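Local coordinates for putative transcriptional regulator protein, LacI family (Rhizobium etli, PDB 3MIZ), which probably binds operator DNA and represses transcription in response to a small effector, as regulators of the LacI family do, at residues G118-D121 with L122-L126; L148-D151 with A152-T156; I201-N205 with D206-I210. One frame throughout, in Å; residues are numbered along the deposited sequence.

Contact 1 of 3, residues G118-D121 with L122-L126; sequences GARD and LTRYL
Thr123 OG1 and Ala119 O meet at 2.8 Å inside the helix 115-127, a threonine folded back on the carbonyl one turn earlier, within the periplasmic-binding-protein-like fold of LacI-type regulators. With OG1 beside its own backbone N (chi1 -61°), the hydroxyl donates to the same oxygen that takes Thr123 N at 2.9 Å. The two donors come from opposite faces of the carbonyl plane, tilted about 30° from it, and so grip Ala119 O from both sides. A valine in place of Thr123 would probably cost Ala119 O its second donor and remove the tie that fixes this side chain's rotation. Next round the helix, Arg124 N bonds to Arg120 O, and the two arginines run side by side in the same direction, CG of Arg120 4.0 Å from CD of Arg124. Asp121 slants across Arg124 without forming a salt bridge, its OD1 4.7 Å from Arg124 NE; its OD2 instead accepts from Gln117. Helix 144-160 covers the Ala119 and Thr123 side, while Tyr125 sends its OH to Glu286. At its base, Tyr125 CB lies 3.4 Å from Asp121 O.

Contact 2 of 3, residues L148-D151 with A152-T156; sequences LRLD and AFRRT
Arg154 N bonds almost straight to Leu150 O at 2.9 Å (N-H...O 169°), and Arg155 N does the same to Asp151 O at 3.1 Å; both bonds belong to helix 144-160, the crossover helix of the beta-alpha-beta unit between parallel strands 134-138 and 167-174. Phe153 N to Arg149 O continues the helical pattern at 3.1 Å. The charged ends of Arg149 and Arg154 find their partners beyond this turn: Arg154 NH1 makes a salt bridge to Glu164, and Arg149 NE one to Asp115, with Phe232 in cation-pi contact with Arg149. Asp151 OD1 stays 5.5 Å from Arg154 NE, too far for an ion pair. On its way to Glu164, the extended Arg154 chain slants across Leu150, whose isobutyl group lies against the guanidinium. With its CG anti to the backbone N (chi1 174°), Leu150 swings its branch alongside the arginine, although its CB starts away from this turn. The Phe153 ring leads away from residues 148-151 to meet the Tyr136 ring, their planes about 25° apart, and packs on Ile169, which Leu150 and Arg154 also touch. The apolar contact from CD1 of Leu150 to CD2 of Phe153 is longer, 4.4 Å, whereas Leu150 CG comes within 3.8 Å of Arg154 NE.

Contact 3 of 3, residues I201-N205 with D206-I210; sequences IMSGN and DEMAI
Asn205 turns its side-chain amide across Met208, a selenomethionine, at about a right angle and caps the helix that follows strand 200-203 in the parallel part of the sheet: Asn205 is the N-cap, and its OD1 accepts Met208 N at 2.9 Å in a nearly straight bond (N-H...O 169°). The torsion that brings this about sets Asn205 CG between its own backbone N and carbonyl carbon (chi1 68°), curling the amide back over the first turn. The same oxygen lies close to the Met208 chain, 3.0 Å from CG. Glu207 runs alongside Asn205 in the same direction, the carboxylate and amide planes 26° apart, its CB 3.6 Å from Asn205 OD1. Ser203, at the strand end, points its CB toward the helix, and its OG donates to Asn205 O at 2.7 Å, a bond that spans the turn between strand and helix. That carbonyl also takes a weak bond from Ala209 N. The Asp206 carboxylate is held by Phe235 N and Thr248 OG1, whereas Glu207 and Ile210 pack on Thr237 and Leu242 of the second subunit. The Met208 chain bends near its end, and its SE rests 3.6 Å from Gly204 CA.

How the contacts relate
Contacts 1 and 2 are stretches of neighbouring helices, 115-127 and 144-160, whose facing sides pack directly together; contact 3 is the strand-to-helix junction at the end of strand 200-203. Contacts 1 and 3 are mostly buried, contact 2 only partly; Arg120, Asp121 and Arg124 in contact 1 and Asp151, Arg154 and Arg155 in contact 2 lie at least partly exposed. The selenomethionine Met202 of contact 3 touches both helices: its SE lies 3.3 Å from Thr123 OG1 and 3.6 Å from Phe153 CD1. Arg149 of contact 2 probably hydrogen-bonds through NH1 to Gly204 O, 3.2 Å away. Main-chain helical bonds dominate contacts 1 and 2, side-chain capping contact 3, which alone reaches the second subunit.

Contact 1 of 3, residues G118-D121 with L122-L126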
ATOM      1  N   GLY A 118     -16.344  14.827  -4.448  1.00 14.72           N
ATOM      2  CA  GLY A 118     -15.066  14.718  -5.129  1.00 15.35           C
ATOM      3  C   GLY A 118     -15.216  14.396  -6.603  1.00 14.99           C
ATOM      4  O   GLY A 118     -14.567  15.022  -7.445  1.00 16.13           O
ATOM      5  N   ALA A 119     -16.068  13.424  -6.926  1.00 13.56           N
ATOM      6  CA  ALA A 119     -16.279  13.034  -8.318  1.00 15.34           C
ATOM      7  C   ALA A 119     -16.983  14.149  -9.076  1.00 16.61           C
ATOM      8  O   ALA A 119     -16.736  14.358 -10.269  1.00 13.12           O
ATOM      9  CB  ALA A 119     -17.092  11.745  -8.397  1.00 17.23           C
ATOM     10  N   ARG A 120     -17.862  14.862  -8.377  1.00 15.16           N
ATOM     11  CA  ARG A 120     -18.584  15.973  -8.976  1.00 17.52           C
ATOM     12  C   ARG A 120     -17.593  17.061  -9.392  1.00 15.10           C
ATOM     13  O   ARG A 120     -17.630  17.542 -10.523  1.00 15.93           O
ATOM     14  CB  ARG A 120     -19.595  16.556  -7.974  1.00 17.94           C
ATOM     15  CG  ARG A 120     -20.231  17.879  -8.411  1.00 20.24           C
ATOM     16  CD  ARG A 120     -21.324  18.343  -7.439  1.00 22.14           C
ATOM     17  NE  ARG A 120     -20.828  18.806  -6.134  1.00 24.38           N
ATOM     18  CZ  ARG A 120     -21.225  18.303  -4.963  1.00 26.49           C
ATOM     19  NH1 ARG A 120     -22.112  17.315  -4.934  1.00 28.98           N
ATOM     20  NH2 ARG A 120     -20.765  18.795  -3.816  1.00 19.78           N
ATOM     21  N   ASP A 121     -16.711  17.444  -8.478  1.00 15.70           N
ATOM     22  CA  ASP A 121     -15.742  18.495  -8.762  1.00 16.75           C
ATOM     23  C   ASP A 121     -14.731  18.107  -9.830  1.00 18.99           C
ATOM     24  O   ASP A 121     -14.277  18.954 -10.601  1.00 19.95           O
ATOM     25  CB  ASP A 121     -15.014  18.900  -7.484  1.00 16.46           C
ATOM     26  CG  ASP A 121     -15.918  19.634  -6.517  1.00 20.23           C
ATOM     27  OD1 ASP A 121     -16.960  20.159  -6.968  1.00 20.38           O
ATOM     28  OD2 ASP A 121     -15.584  19.698  -5.320  1.00 19.70           O
ATOM     29  N   LEU A 122     -14.388  16.826  -9.879  1.00 17.29           N
ATOM     30  CA  LEU A 122     -13.430  16.331 -10.855  1.00 17.14           C
ATOM     31  C   LEU A 122     -14.089  16.322 -12.233  1.00 16.06           C
ATOM     32  O   LEU A 122     -13.453  16.636 -13.238  1.00 14.58           O
ATOM     33  CB  LEU A 122     -12.980  14.926 -10.445  1.00 19.57           C
ATOM     34  CG  LEU A 122     -11.636  14.379 -10.917  1.00 24.21           C
ATOM     35  CD1 LEU A 122     -10.545  15.425 -10.792  1.00 23.37           C
ATOM     36  CD2 LEU A 122     -11.307  13.159 -10.073  1.00 25.57           C
ATOM     37  N   THR A 123     -15.377  15.990 -12.277  1.00 13.86           N
ATOM     38  CA  THR A 123     -16.096  15.962 -13.546  1.00 15.40           C
ATOM     39  C   THR A 123     -16.255  17.404 -14.057  1.00 17.57           C
ATOM     40  O   THR A 123     -16.048  17.678 -15.242  1.00 18.64           O
ATOM     41  CB  THR A 123     -17.486  15.284 -13.387  1.00 17.62           C
ATOM     42  OG1 THR A 123     -17.304  13.928 -12.953  1.00 18.27           O
ATOM     43  CG2 THR A 123     -18.245  15.277 -14.719  1.00 16.70           C
ATOM     44  N   ARG A 124     -16.593  18.327 -13.162  1.00 17.35           N
ATOM     45  CA  ARG A 124     -16.746  19.735 -13.549  1.00 17.57           C
ATOM     46  C   ARG A 124     -15.406  20.293 -14.043  1.00 17.41           C
ATOM     47  O   ARG A 124     -15.361  21.142 -14.945  1.00 15.91           O
ATOM     48  CB  ARG A 124     -17.229  20.569 -12.358  1.00 21.22           C
ATOM     49  CG  ARG A 124     -18.646  20.255 -11.882  1.00 23.98           C
ATOM     50  CD  ARG A 124     -18.930  20.975 -10.570  1.00 27.48           C
ATOM     51  NE  ARG A 124     -18.691  22.417 -10.659  1.00 29.84           N
ATOM     52  CZ  ARG A 124     -19.600  23.311 -11.039  1.00 33.77           C
ATOM     53  NH1 ARG A 124     -20.825  22.925 -11.372  1.00 34.40           N
ATOM     54  NH2 ARG A 124     -19.284  24.602 -11.073  1.00 34.95           N
ATOM     55  N   TYR A 125     -14.321  19.831 -13.433  1.00 17.37           N
ATOM     56  CA  TYR A 125     -12.977  20.261 -13.814  1.00 18.29           C
ATOM     57  C   TYR A 125     -12.767  20.000 -15.308  1.00 17.97           C
ATOM     58  O   TYR A 125     -12.319  20.878 -16.048  1.00 16.76           O
ATOM     59  CB  TYR A 125     -11.937  19.502 -12.981  1.00 19.77           C
ATOM     60  CG  TYR A 125     -10.502  19.753 -13.393  1.00 23.02           C
ATOM     61  CD1 TYR A 125      -9.903  18.998 -14.401  1.00 24.37           C
ATOM     62  CD2 TYR A 125      -9.746  20.750 -12.782  1.00 23.88           C
ATOM     63  CE1 TYR A 125      -8.587  19.229 -14.791  1.00 26.10           C
ATOM     64  CE2 TYR A 125      -8.424  20.990 -13.165  1.00 26.13           C
ATOM     65  CZ  TYR A 125      -7.853  20.227 -14.168  1.00 26.62           C
ATOM     66  OH  TYR A 125      -6.549  20.462 -14.546  1.00 27.15           O
ATOM     67  N   LEU A 126     -13.104  18.793 -15.746  1.00 14.45           N
ATOM     68  CA  LEU A 126     -12.963  18.428 -17.145  1.00 15.85           C
ATOM     69  C   LEU A 126     -13.914  19.234 -18.030  1.00 16.82           C
ATOM     70  O   LEU A 126     -13.512  19.735 -19.078  1.00 16.06           O
ATOM     71  CB  LEU A 126     -13.210  16.930 -17.320  1.00 13.86           C
ATOM     72  CG  LEU A 126     -12.112  16.058 -16.700  1.00 11.73           C
ATOM     73  CD1 LEU A 126     -12.502  14.590 -16.743  1.00 11.14           C
ATOM     74  CD2 LEU A 126     -10.793  16.293 -17.463  1.00 10.91           C
TER

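Contact 2 of 3, residues L148-D151 with A152-T156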
ATOM      1  N   LEU A 148     -21.005   5.746  -5.750  1.00 13.82           N
ATOM      2  CA  LEU A 148     -21.276   7.159  -5.490  1.00 13.64           C
ATOM      3  C   LEU A 148     -20.493   8.060  -6.443  1.00 14.17           C
ATOM      4  O   LEU A 148     -20.991   9.095  -6.863  1.00 12.98           O
ATOM      5  CB  LEU A 148     -20.918   7.523  -4.053  1.00 13.38           C
ATOM      6  CG  LEU A 148     -21.779   6.853  -2.982  1.00 13.41           C
ATOM      7  CD1 LEU A 148     -21.299   7.288  -1.603  1.00 13.54           C
ATOM      8  CD2 LEU A 148     -23.235   7.237  -3.192  1.00 14.03           C
ATOM      9  N   ARG A 149     -19.267   7.675  -6.777  1.00 12.76           N
ATOM     10  CA  ARG A 149     -18.465   8.477  -7.696  1.00 14.38           C
ATOM     11  C   ARG A 149     -19.099   8.442  -9.085  1.00 15.28           C
ATOM     12  O   ARG A 149     -19.083   9.436  -9.815  1.00 14.91           O
ATOM     13  CB  ARG A 149     -17.032   7.939  -7.754  1.00 13.20           C
ATOM     14  CG  ARG A 149     -16.343   7.989  -6.406  1.00 14.59           C
ATOM     15  CD  ARG A 149     -14.993   7.295  -6.418  1.00 14.73           C
ATOM     16  NE  ARG A 149     -14.478   7.171  -5.059  1.00 13.60           N
ATOM     17  CZ  ARG A 149     -13.319   6.604  -4.747  1.00 15.71           C
ATOM     18  NH1 ARG A 149     -12.538   6.102  -5.697  1.00 15.81           N
ATOM     19  NH2 ARG A 149     -12.943   6.541  -3.478  1.00 18.34           N
ATOM     20  N   LEU A 150     -19.663   7.293  -9.436  1.00 15.19           N
ATOM     21  CA  LEU A 150     -20.316   7.123 -10.729  1.00 16.88           C
ATOM     22  C   LEU A 150     -21.626   7.908 -10.745  1.00 17.74           C
ATOM     23  O   LEU A 150     -21.989   8.512 -11.761  1.00 16.24           O
ATOM     24  CB  LEU A 150     -20.586   5.641 -11.000  1.00 16.11           C
ATOM     25  CG  LEU A 150     -21.396   5.333 -12.268  1.00 20.36           C
ATOM     26  CD1 LEU A 150     -20.645   5.818 -13.517  1.00 17.24           C
ATOM     27  CD2 LEU A 150     -21.654   3.843 -12.342  1.00 20.67           C
ATOM     28  N   ASP A 151     -22.336   7.906  -9.619  1.00 15.33           N
ATOM     29  CA  ASP A 151     -23.589   8.654  -9.536  1.00 15.49           C
ATOM     30  C   ASP A 151     -23.292  10.126  -9.816  1.00 14.51           C
ATOM     31  O   ASP A 151     -24.052  10.809 -10.506  1.00 14.68           O
ATOM     32  CB  ASP A 151     -24.212   8.555  -8.143  1.00 16.55           C
ATOM     33  CG  ASP A 151     -24.821   7.192  -7.848  1.00 18.83           C
ATOM     34  OD1 ASP A 151     -25.138   6.430  -8.793  1.00 21.26           O
ATOM     35  OD2 ASP A 151     -25.001   6.898  -6.647  1.00 19.56           O
ATOM     36  N   ALA A 152     -22.183  10.608  -9.264  1.00 16.14           N
ATOM     37  CA  ALA A 152     -21.783  12.005  -9.426  1.00 17.99           C
ATOM     38  C   ALA A 152     -21.438  12.311 -10.870  1.00 18.46           C
ATOM     39  O   ALA A 152     -21.841  13.338 -11.406  1.00 19.51           O
ATOM     40  CB  ALA A 152     -20.595  12.321  -8.536  1.00 17.20           C
ATOM     41  N   PHE A 153     -20.683  11.419 -11.493  1.00 18.66           N
ATOM     42  CA  PHE A 153     -20.285  11.600 -12.882  1.00 19.85           C
ATOM     43  C   PHE A 153     -21.525  11.701 -13.764  1.00 22.59           C
ATOM     44  O   PHE A 153     -21.627  12.593 -14.611  1.00 20.89           O
ATOM     45  CB  PHE A 153     -19.418  10.421 -13.330  1.00 17.00           C
ATOM     46  CG  PHE A 153     -19.019  10.471 -14.776  1.00 17.04           C
ATOM     47  CD1 PHE A 153     -18.224  11.505 -15.258  1.00 16.69           C
ATOM     48  CD2 PHE A 153     -19.434   9.478 -15.657  1.00 14.80           C
ATOM     49  CE1 PHE A 153     -17.844  11.547 -16.604  1.00 16.58           C
ATOM     50  CE2 PHE A 153     -19.059   9.512 -17.001  1.00 17.47           C
ATOM     51  CZ  PHE A 153     -18.263  10.548 -17.473  1.00 13.93           C
ATOM     52  N   ARG A 154     -22.468  10.789 -13.555  1.00 22.60           N
ATOM     53  CA  ARG A 154     -23.696  10.779 -14.340  1.00 25.23           C
ATOM     54  C   ARG A 154     -24.513  12.059 -14.230  1.00 24.58           C
ATOM     55  O   ARG A 154     -24.887  12.637 -15.247  1.00 28.08           O
ATOM     56  CB  ARG A 154     -24.578   9.587 -13.947  1.00 25.89           C
ATOM     57  CG  ARG A 154     -24.091   8.237 -14.441  1.00 30.60           C
ATOM     58  CD  ARG A 154     -25.019   7.135 -13.938  1.00 33.97           C
ATOM     59  NE  ARG A 154     -24.550   5.793 -14.272  1.00 36.98           N
ATOM     60  CZ  ARG A 154     -24.559   5.275 -15.495  1.00 37.50           C
ATOM     61  NH1 ARG A 154     -25.017   5.986 -16.517  1.00 38.70           N
ATOM     62  NH2 ARG A 154     -24.113   4.044 -15.695  1.00 36.74           N
ATOM     63  N   ARG A 155     -24.806  12.510 -13.015  1.00 25.57           N
ATOM     64  CA  ARG A 155     -25.599  13.729 -12.869  1.00 26.74           C
ATOM     65  C   ARG A 155     -24.855  15.018 -13.211  1.00 26.17           C
ATOM     66  O   ARG A 155     -25.442  15.933 -13.786  1.00 24.24           O
ATOM     67  CB  ARG A 155     -26.170  13.870 -11.458  1.00 27.97           C
ATOM     68  CG  ARG A 155     -27.042  15.129 -11.317  1.00 31.18           C
ATOM     69  CD  ARG A 155     -27.540  15.348  -9.902  1.00 31.97           C
ATOM     70  NE  ARG A 155     -28.189  16.649  -9.729  1.00 32.12           N
ATOM     71  CZ  ARG A 155     -29.329  17.019 -10.310  1.00 32.96           C
ATOM     72  NH1 ARG A 155     -29.975  16.191 -11.124  1.00 32.10           N
ATOM     73  NH2 ARG A 155     -29.836  18.218 -10.061  1.00 30.39           N
ATOM     74  N   THR A 156     -23.578  15.104 -12.854  1.00 24.93           N
ATOM     75  CA  THR A 156     -22.827  16.319 -13.144  1.00 25.07           C
ATOM     76  C   THR A 156     -22.765  16.546 -14.640  1.00 24.71           C
ATOM     77  O   THR A 156     -22.915  17.677 -15.114  1.00 24.16           O
ATOM     78  CB  THR A 156     -21.405  16.254 -12.574  1.00 25.84           C
ATOM     79  OG1 THR A 156     -20.725  15.111 -13.105  1.00 29.98           O
ATOM     80  CG2 THR A 156     -21.455  16.168 -11.057  1.00 19.12           C
TER

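Contact 3 of 3, residues I201-N205 with D206-I210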
ATOM      1  N   ILE A 201     -10.588  10.706 -19.891  1.00 12.66           N
ATOM      2  CA  ILE A 201     -11.036   9.464 -19.262  1.00 12.70           C
ATOM      3  C   ILE A 201     -10.841   9.601 -17.765  1.00 13.72           C
ATOM      4  O   ILE A 201      -9.764   9.976 -17.288  1.00 13.15           O
ATOM      5  CB  ILE A 201     -10.254   8.217 -19.751  1.00 11.10           C
ATOM      6  CG1 ILE A 201     -10.600   7.921 -21.213  1.00 11.74           C
ATOM      7  CG2 ILE A 201     -10.648   6.979 -18.904  1.00 12.76           C
ATOM      8  CD1 ILE A 201      -9.843   6.741 -21.806  1.00 15.87           C
HETATM    9  N   MSE A 202     -11.905   9.327 -17.029  1.00 14.65           N
HETATM   10  CA  MSE A 202     -11.851   9.407 -15.582  1.00 15.86           C
HETATM   11  C   MSE A 202     -11.694   7.991 -15.098  1.00 15.71           C
HETATM   12  O   MSE A 202     -12.482   7.117 -15.457  1.00 13.54           O
HETATM   13  CB  MSE A 202     -13.139  10.009 -15.023  1.00 16.06           C
HETATM   14  CG  MSE A 202     -13.305  11.477 -15.324  1.00 23.18           C
HETATM   15 SE   MSE A 202     -14.827  12.207 -14.400  1.00 31.08          SE
HETATM   16  CE  MSE A 202     -14.115  12.299 -12.626  1.00 27.76           C
ATOM     17  N   SER A 203     -10.657   7.768 -14.299  1.00 14.87           N
ATOM     18  CA  SER A 203     -10.379   6.450 -13.756  1.00 13.29           C
ATOM     19  C   SER A 203     -11.091   6.268 -12.420  1.00 13.52           C
ATOM     20  O   SER A 203     -11.092   7.176 -11.575  1.00 11.94           O
ATOM     21  CB  SER A 203      -8.867   6.280 -13.566  1.00 13.73           C
ATOM     22  OG  SER A 203      -8.557   4.993 -13.066  1.00 15.95           O
ATOM     23  N   GLY A 204     -11.686   5.091 -12.232  1.00 15.70           N
ATOM     24  CA  GLY A 204     -12.385   4.793 -10.992  1.00 14.96           C
ATOM     25  C   GLY A 204     -11.552   5.257  -9.818  1.00 13.32           C
ATOM     26  O   GLY A 204     -12.074   5.873  -8.889  1.00 15.85           O
ATOM     27  N   ASN A 205     -10.261   4.942  -9.856  1.00 12.72           N
ATOM     28  CA  ASN A 205      -9.321   5.380  -8.824  1.00 11.92           C
ATOM     29  C   ASN A 205      -7.908   5.468  -9.405  1.00 12.59           C
ATOM     30  O   ASN A 205      -7.671   5.087 -10.558  1.00  9.15           O
ATOM     31  CB  ASN A 205      -9.347   4.467  -7.584  1.00 11.70           C
ATOM     32  CG  ASN A 205      -8.807   3.072  -7.849  1.00 15.76           C
ATOM     33  OD1 ASN A 205      -8.254   2.789  -8.908  1.00 12.04           O
ATOM     34  ND2 ASN A 205      -8.969   2.189  -6.865  1.00 16.46           N
ATOM     35  N   ASP A 206      -6.970   5.972  -8.608  1.00 10.78           N
ATOM     36  CA  ASP A 206      -5.596   6.137  -9.074  1.00 10.25           C
ATOM     37  C   ASP A 206      -4.917   4.833  -9.481  1.00 12.04           C
ATOM     38  O   ASP A 206      -4.210   4.789 -10.480  1.00 10.57           O
ATOM     39  CB  ASP A 206      -4.748   6.828  -8.003  1.00 10.67           C
ATOM     40  CG  ASP A 206      -5.279   8.205  -7.640  1.00 12.37           C
ATOM     41  OD1 ASP A 206      -5.898   8.852  -8.502  1.00 14.42           O
ATOM     42  OD2 ASP A 206      -5.055   8.648  -6.494  1.00 14.74           O
ATOM     43  N   GLU A 207      -5.128   3.773  -8.704  1.00 10.43           N
ATOM     44  CA  GLU A 207      -4.514   2.498  -9.007  1.00 12.87           C
ATOM     45  C   GLU A 207      -4.823   2.084 -10.452  1.00 12.40           C
ATOM     46  O   GLU A 207      -3.923   1.710 -11.202  1.00 11.42           O
ATOM     47  CB  GLU A 207      -5.025   1.431  -8.028  1.00 13.82           C
ATOM     48  CG  GLU A 207      -4.189   0.183  -8.022  1.00 19.30           C
ATOM     49  CD  GLU A 207      -4.621  -0.802  -6.959  1.00 19.88           C
ATOM     50  OE1 GLU A 207      -4.843  -0.371  -5.805  1.00 23.43           O
ATOM     51  OE2 GLU A 207      -4.728  -2.003  -7.277  1.00 21.36           O
HETATM   52  N   MSE A 208      -6.099   2.169 -10.823  1.00 12.51           N
HETATM   53  CA  MSE A 208      -6.565   1.806 -12.166  1.00 10.20           C
HETATM   54  C   MSE A 208      -5.932   2.671 -13.266  1.00 12.15           C
HETATM   55  O   MSE A 208      -5.785   2.229 -14.418  1.00 13.60           O
HETATM   56  CB  MSE A 208      -8.095   1.949 -12.240  1.00 14.28           C
HETATM   57  CG  MSE A 208      -8.896   1.052 -11.302  1.00 15.67           C
HETATM   58 SE   MSE A 208     -10.793   1.542 -11.315  1.00 24.05          SE
HETATM   59  CE  MSE A 208     -11.196   0.939 -13.087  1.00 16.71           C
ATOM     60  N   ALA A 209      -5.576   3.905 -12.921  1.00 11.67           N
ATOM     61  CA  ALA A 209      -4.977   4.830 -13.886  1.00 13.33           C
ATOM     62  C   ALA A 209      -3.685   4.289 -14.469  1.00 13.30           C
ATOM     63  O   ALA A 209      -3.337   4.613 -15.599  1.00 14.29           O
ATOM     64  CB  ALA A 209      -4.725   6.195 -13.244  1.00 11.02           C
ATOM     65  N   ILE A 210      -2.964   3.473 -13.702  1.00 12.88           N
ATOM     66  CA  ILE A 210      -1.725   2.909 -14.214  1.00 10.14           C
ATOM     67  C   ILE A 210      -2.005   2.166 -15.524  1.00 12.02           C
ATOM     68  O   ILE A 210      -1.291   2.342 -16.507  1.00 11.26           O
ATOM     69  CB  ILE A 210      -1.087   1.908 -13.226  1.00  8.94           C
ATOM     70  CG1 ILE A 210      -0.667   2.624 -11.937  1.00  9.44           C
ATOM     71  CG2 ILE A 210       0.151   1.265 -13.873  1.00 11.57           C
ATOM     72  CD1 ILE A 210      -0.273   1.660 -10.814  1.00 14.32           C
TER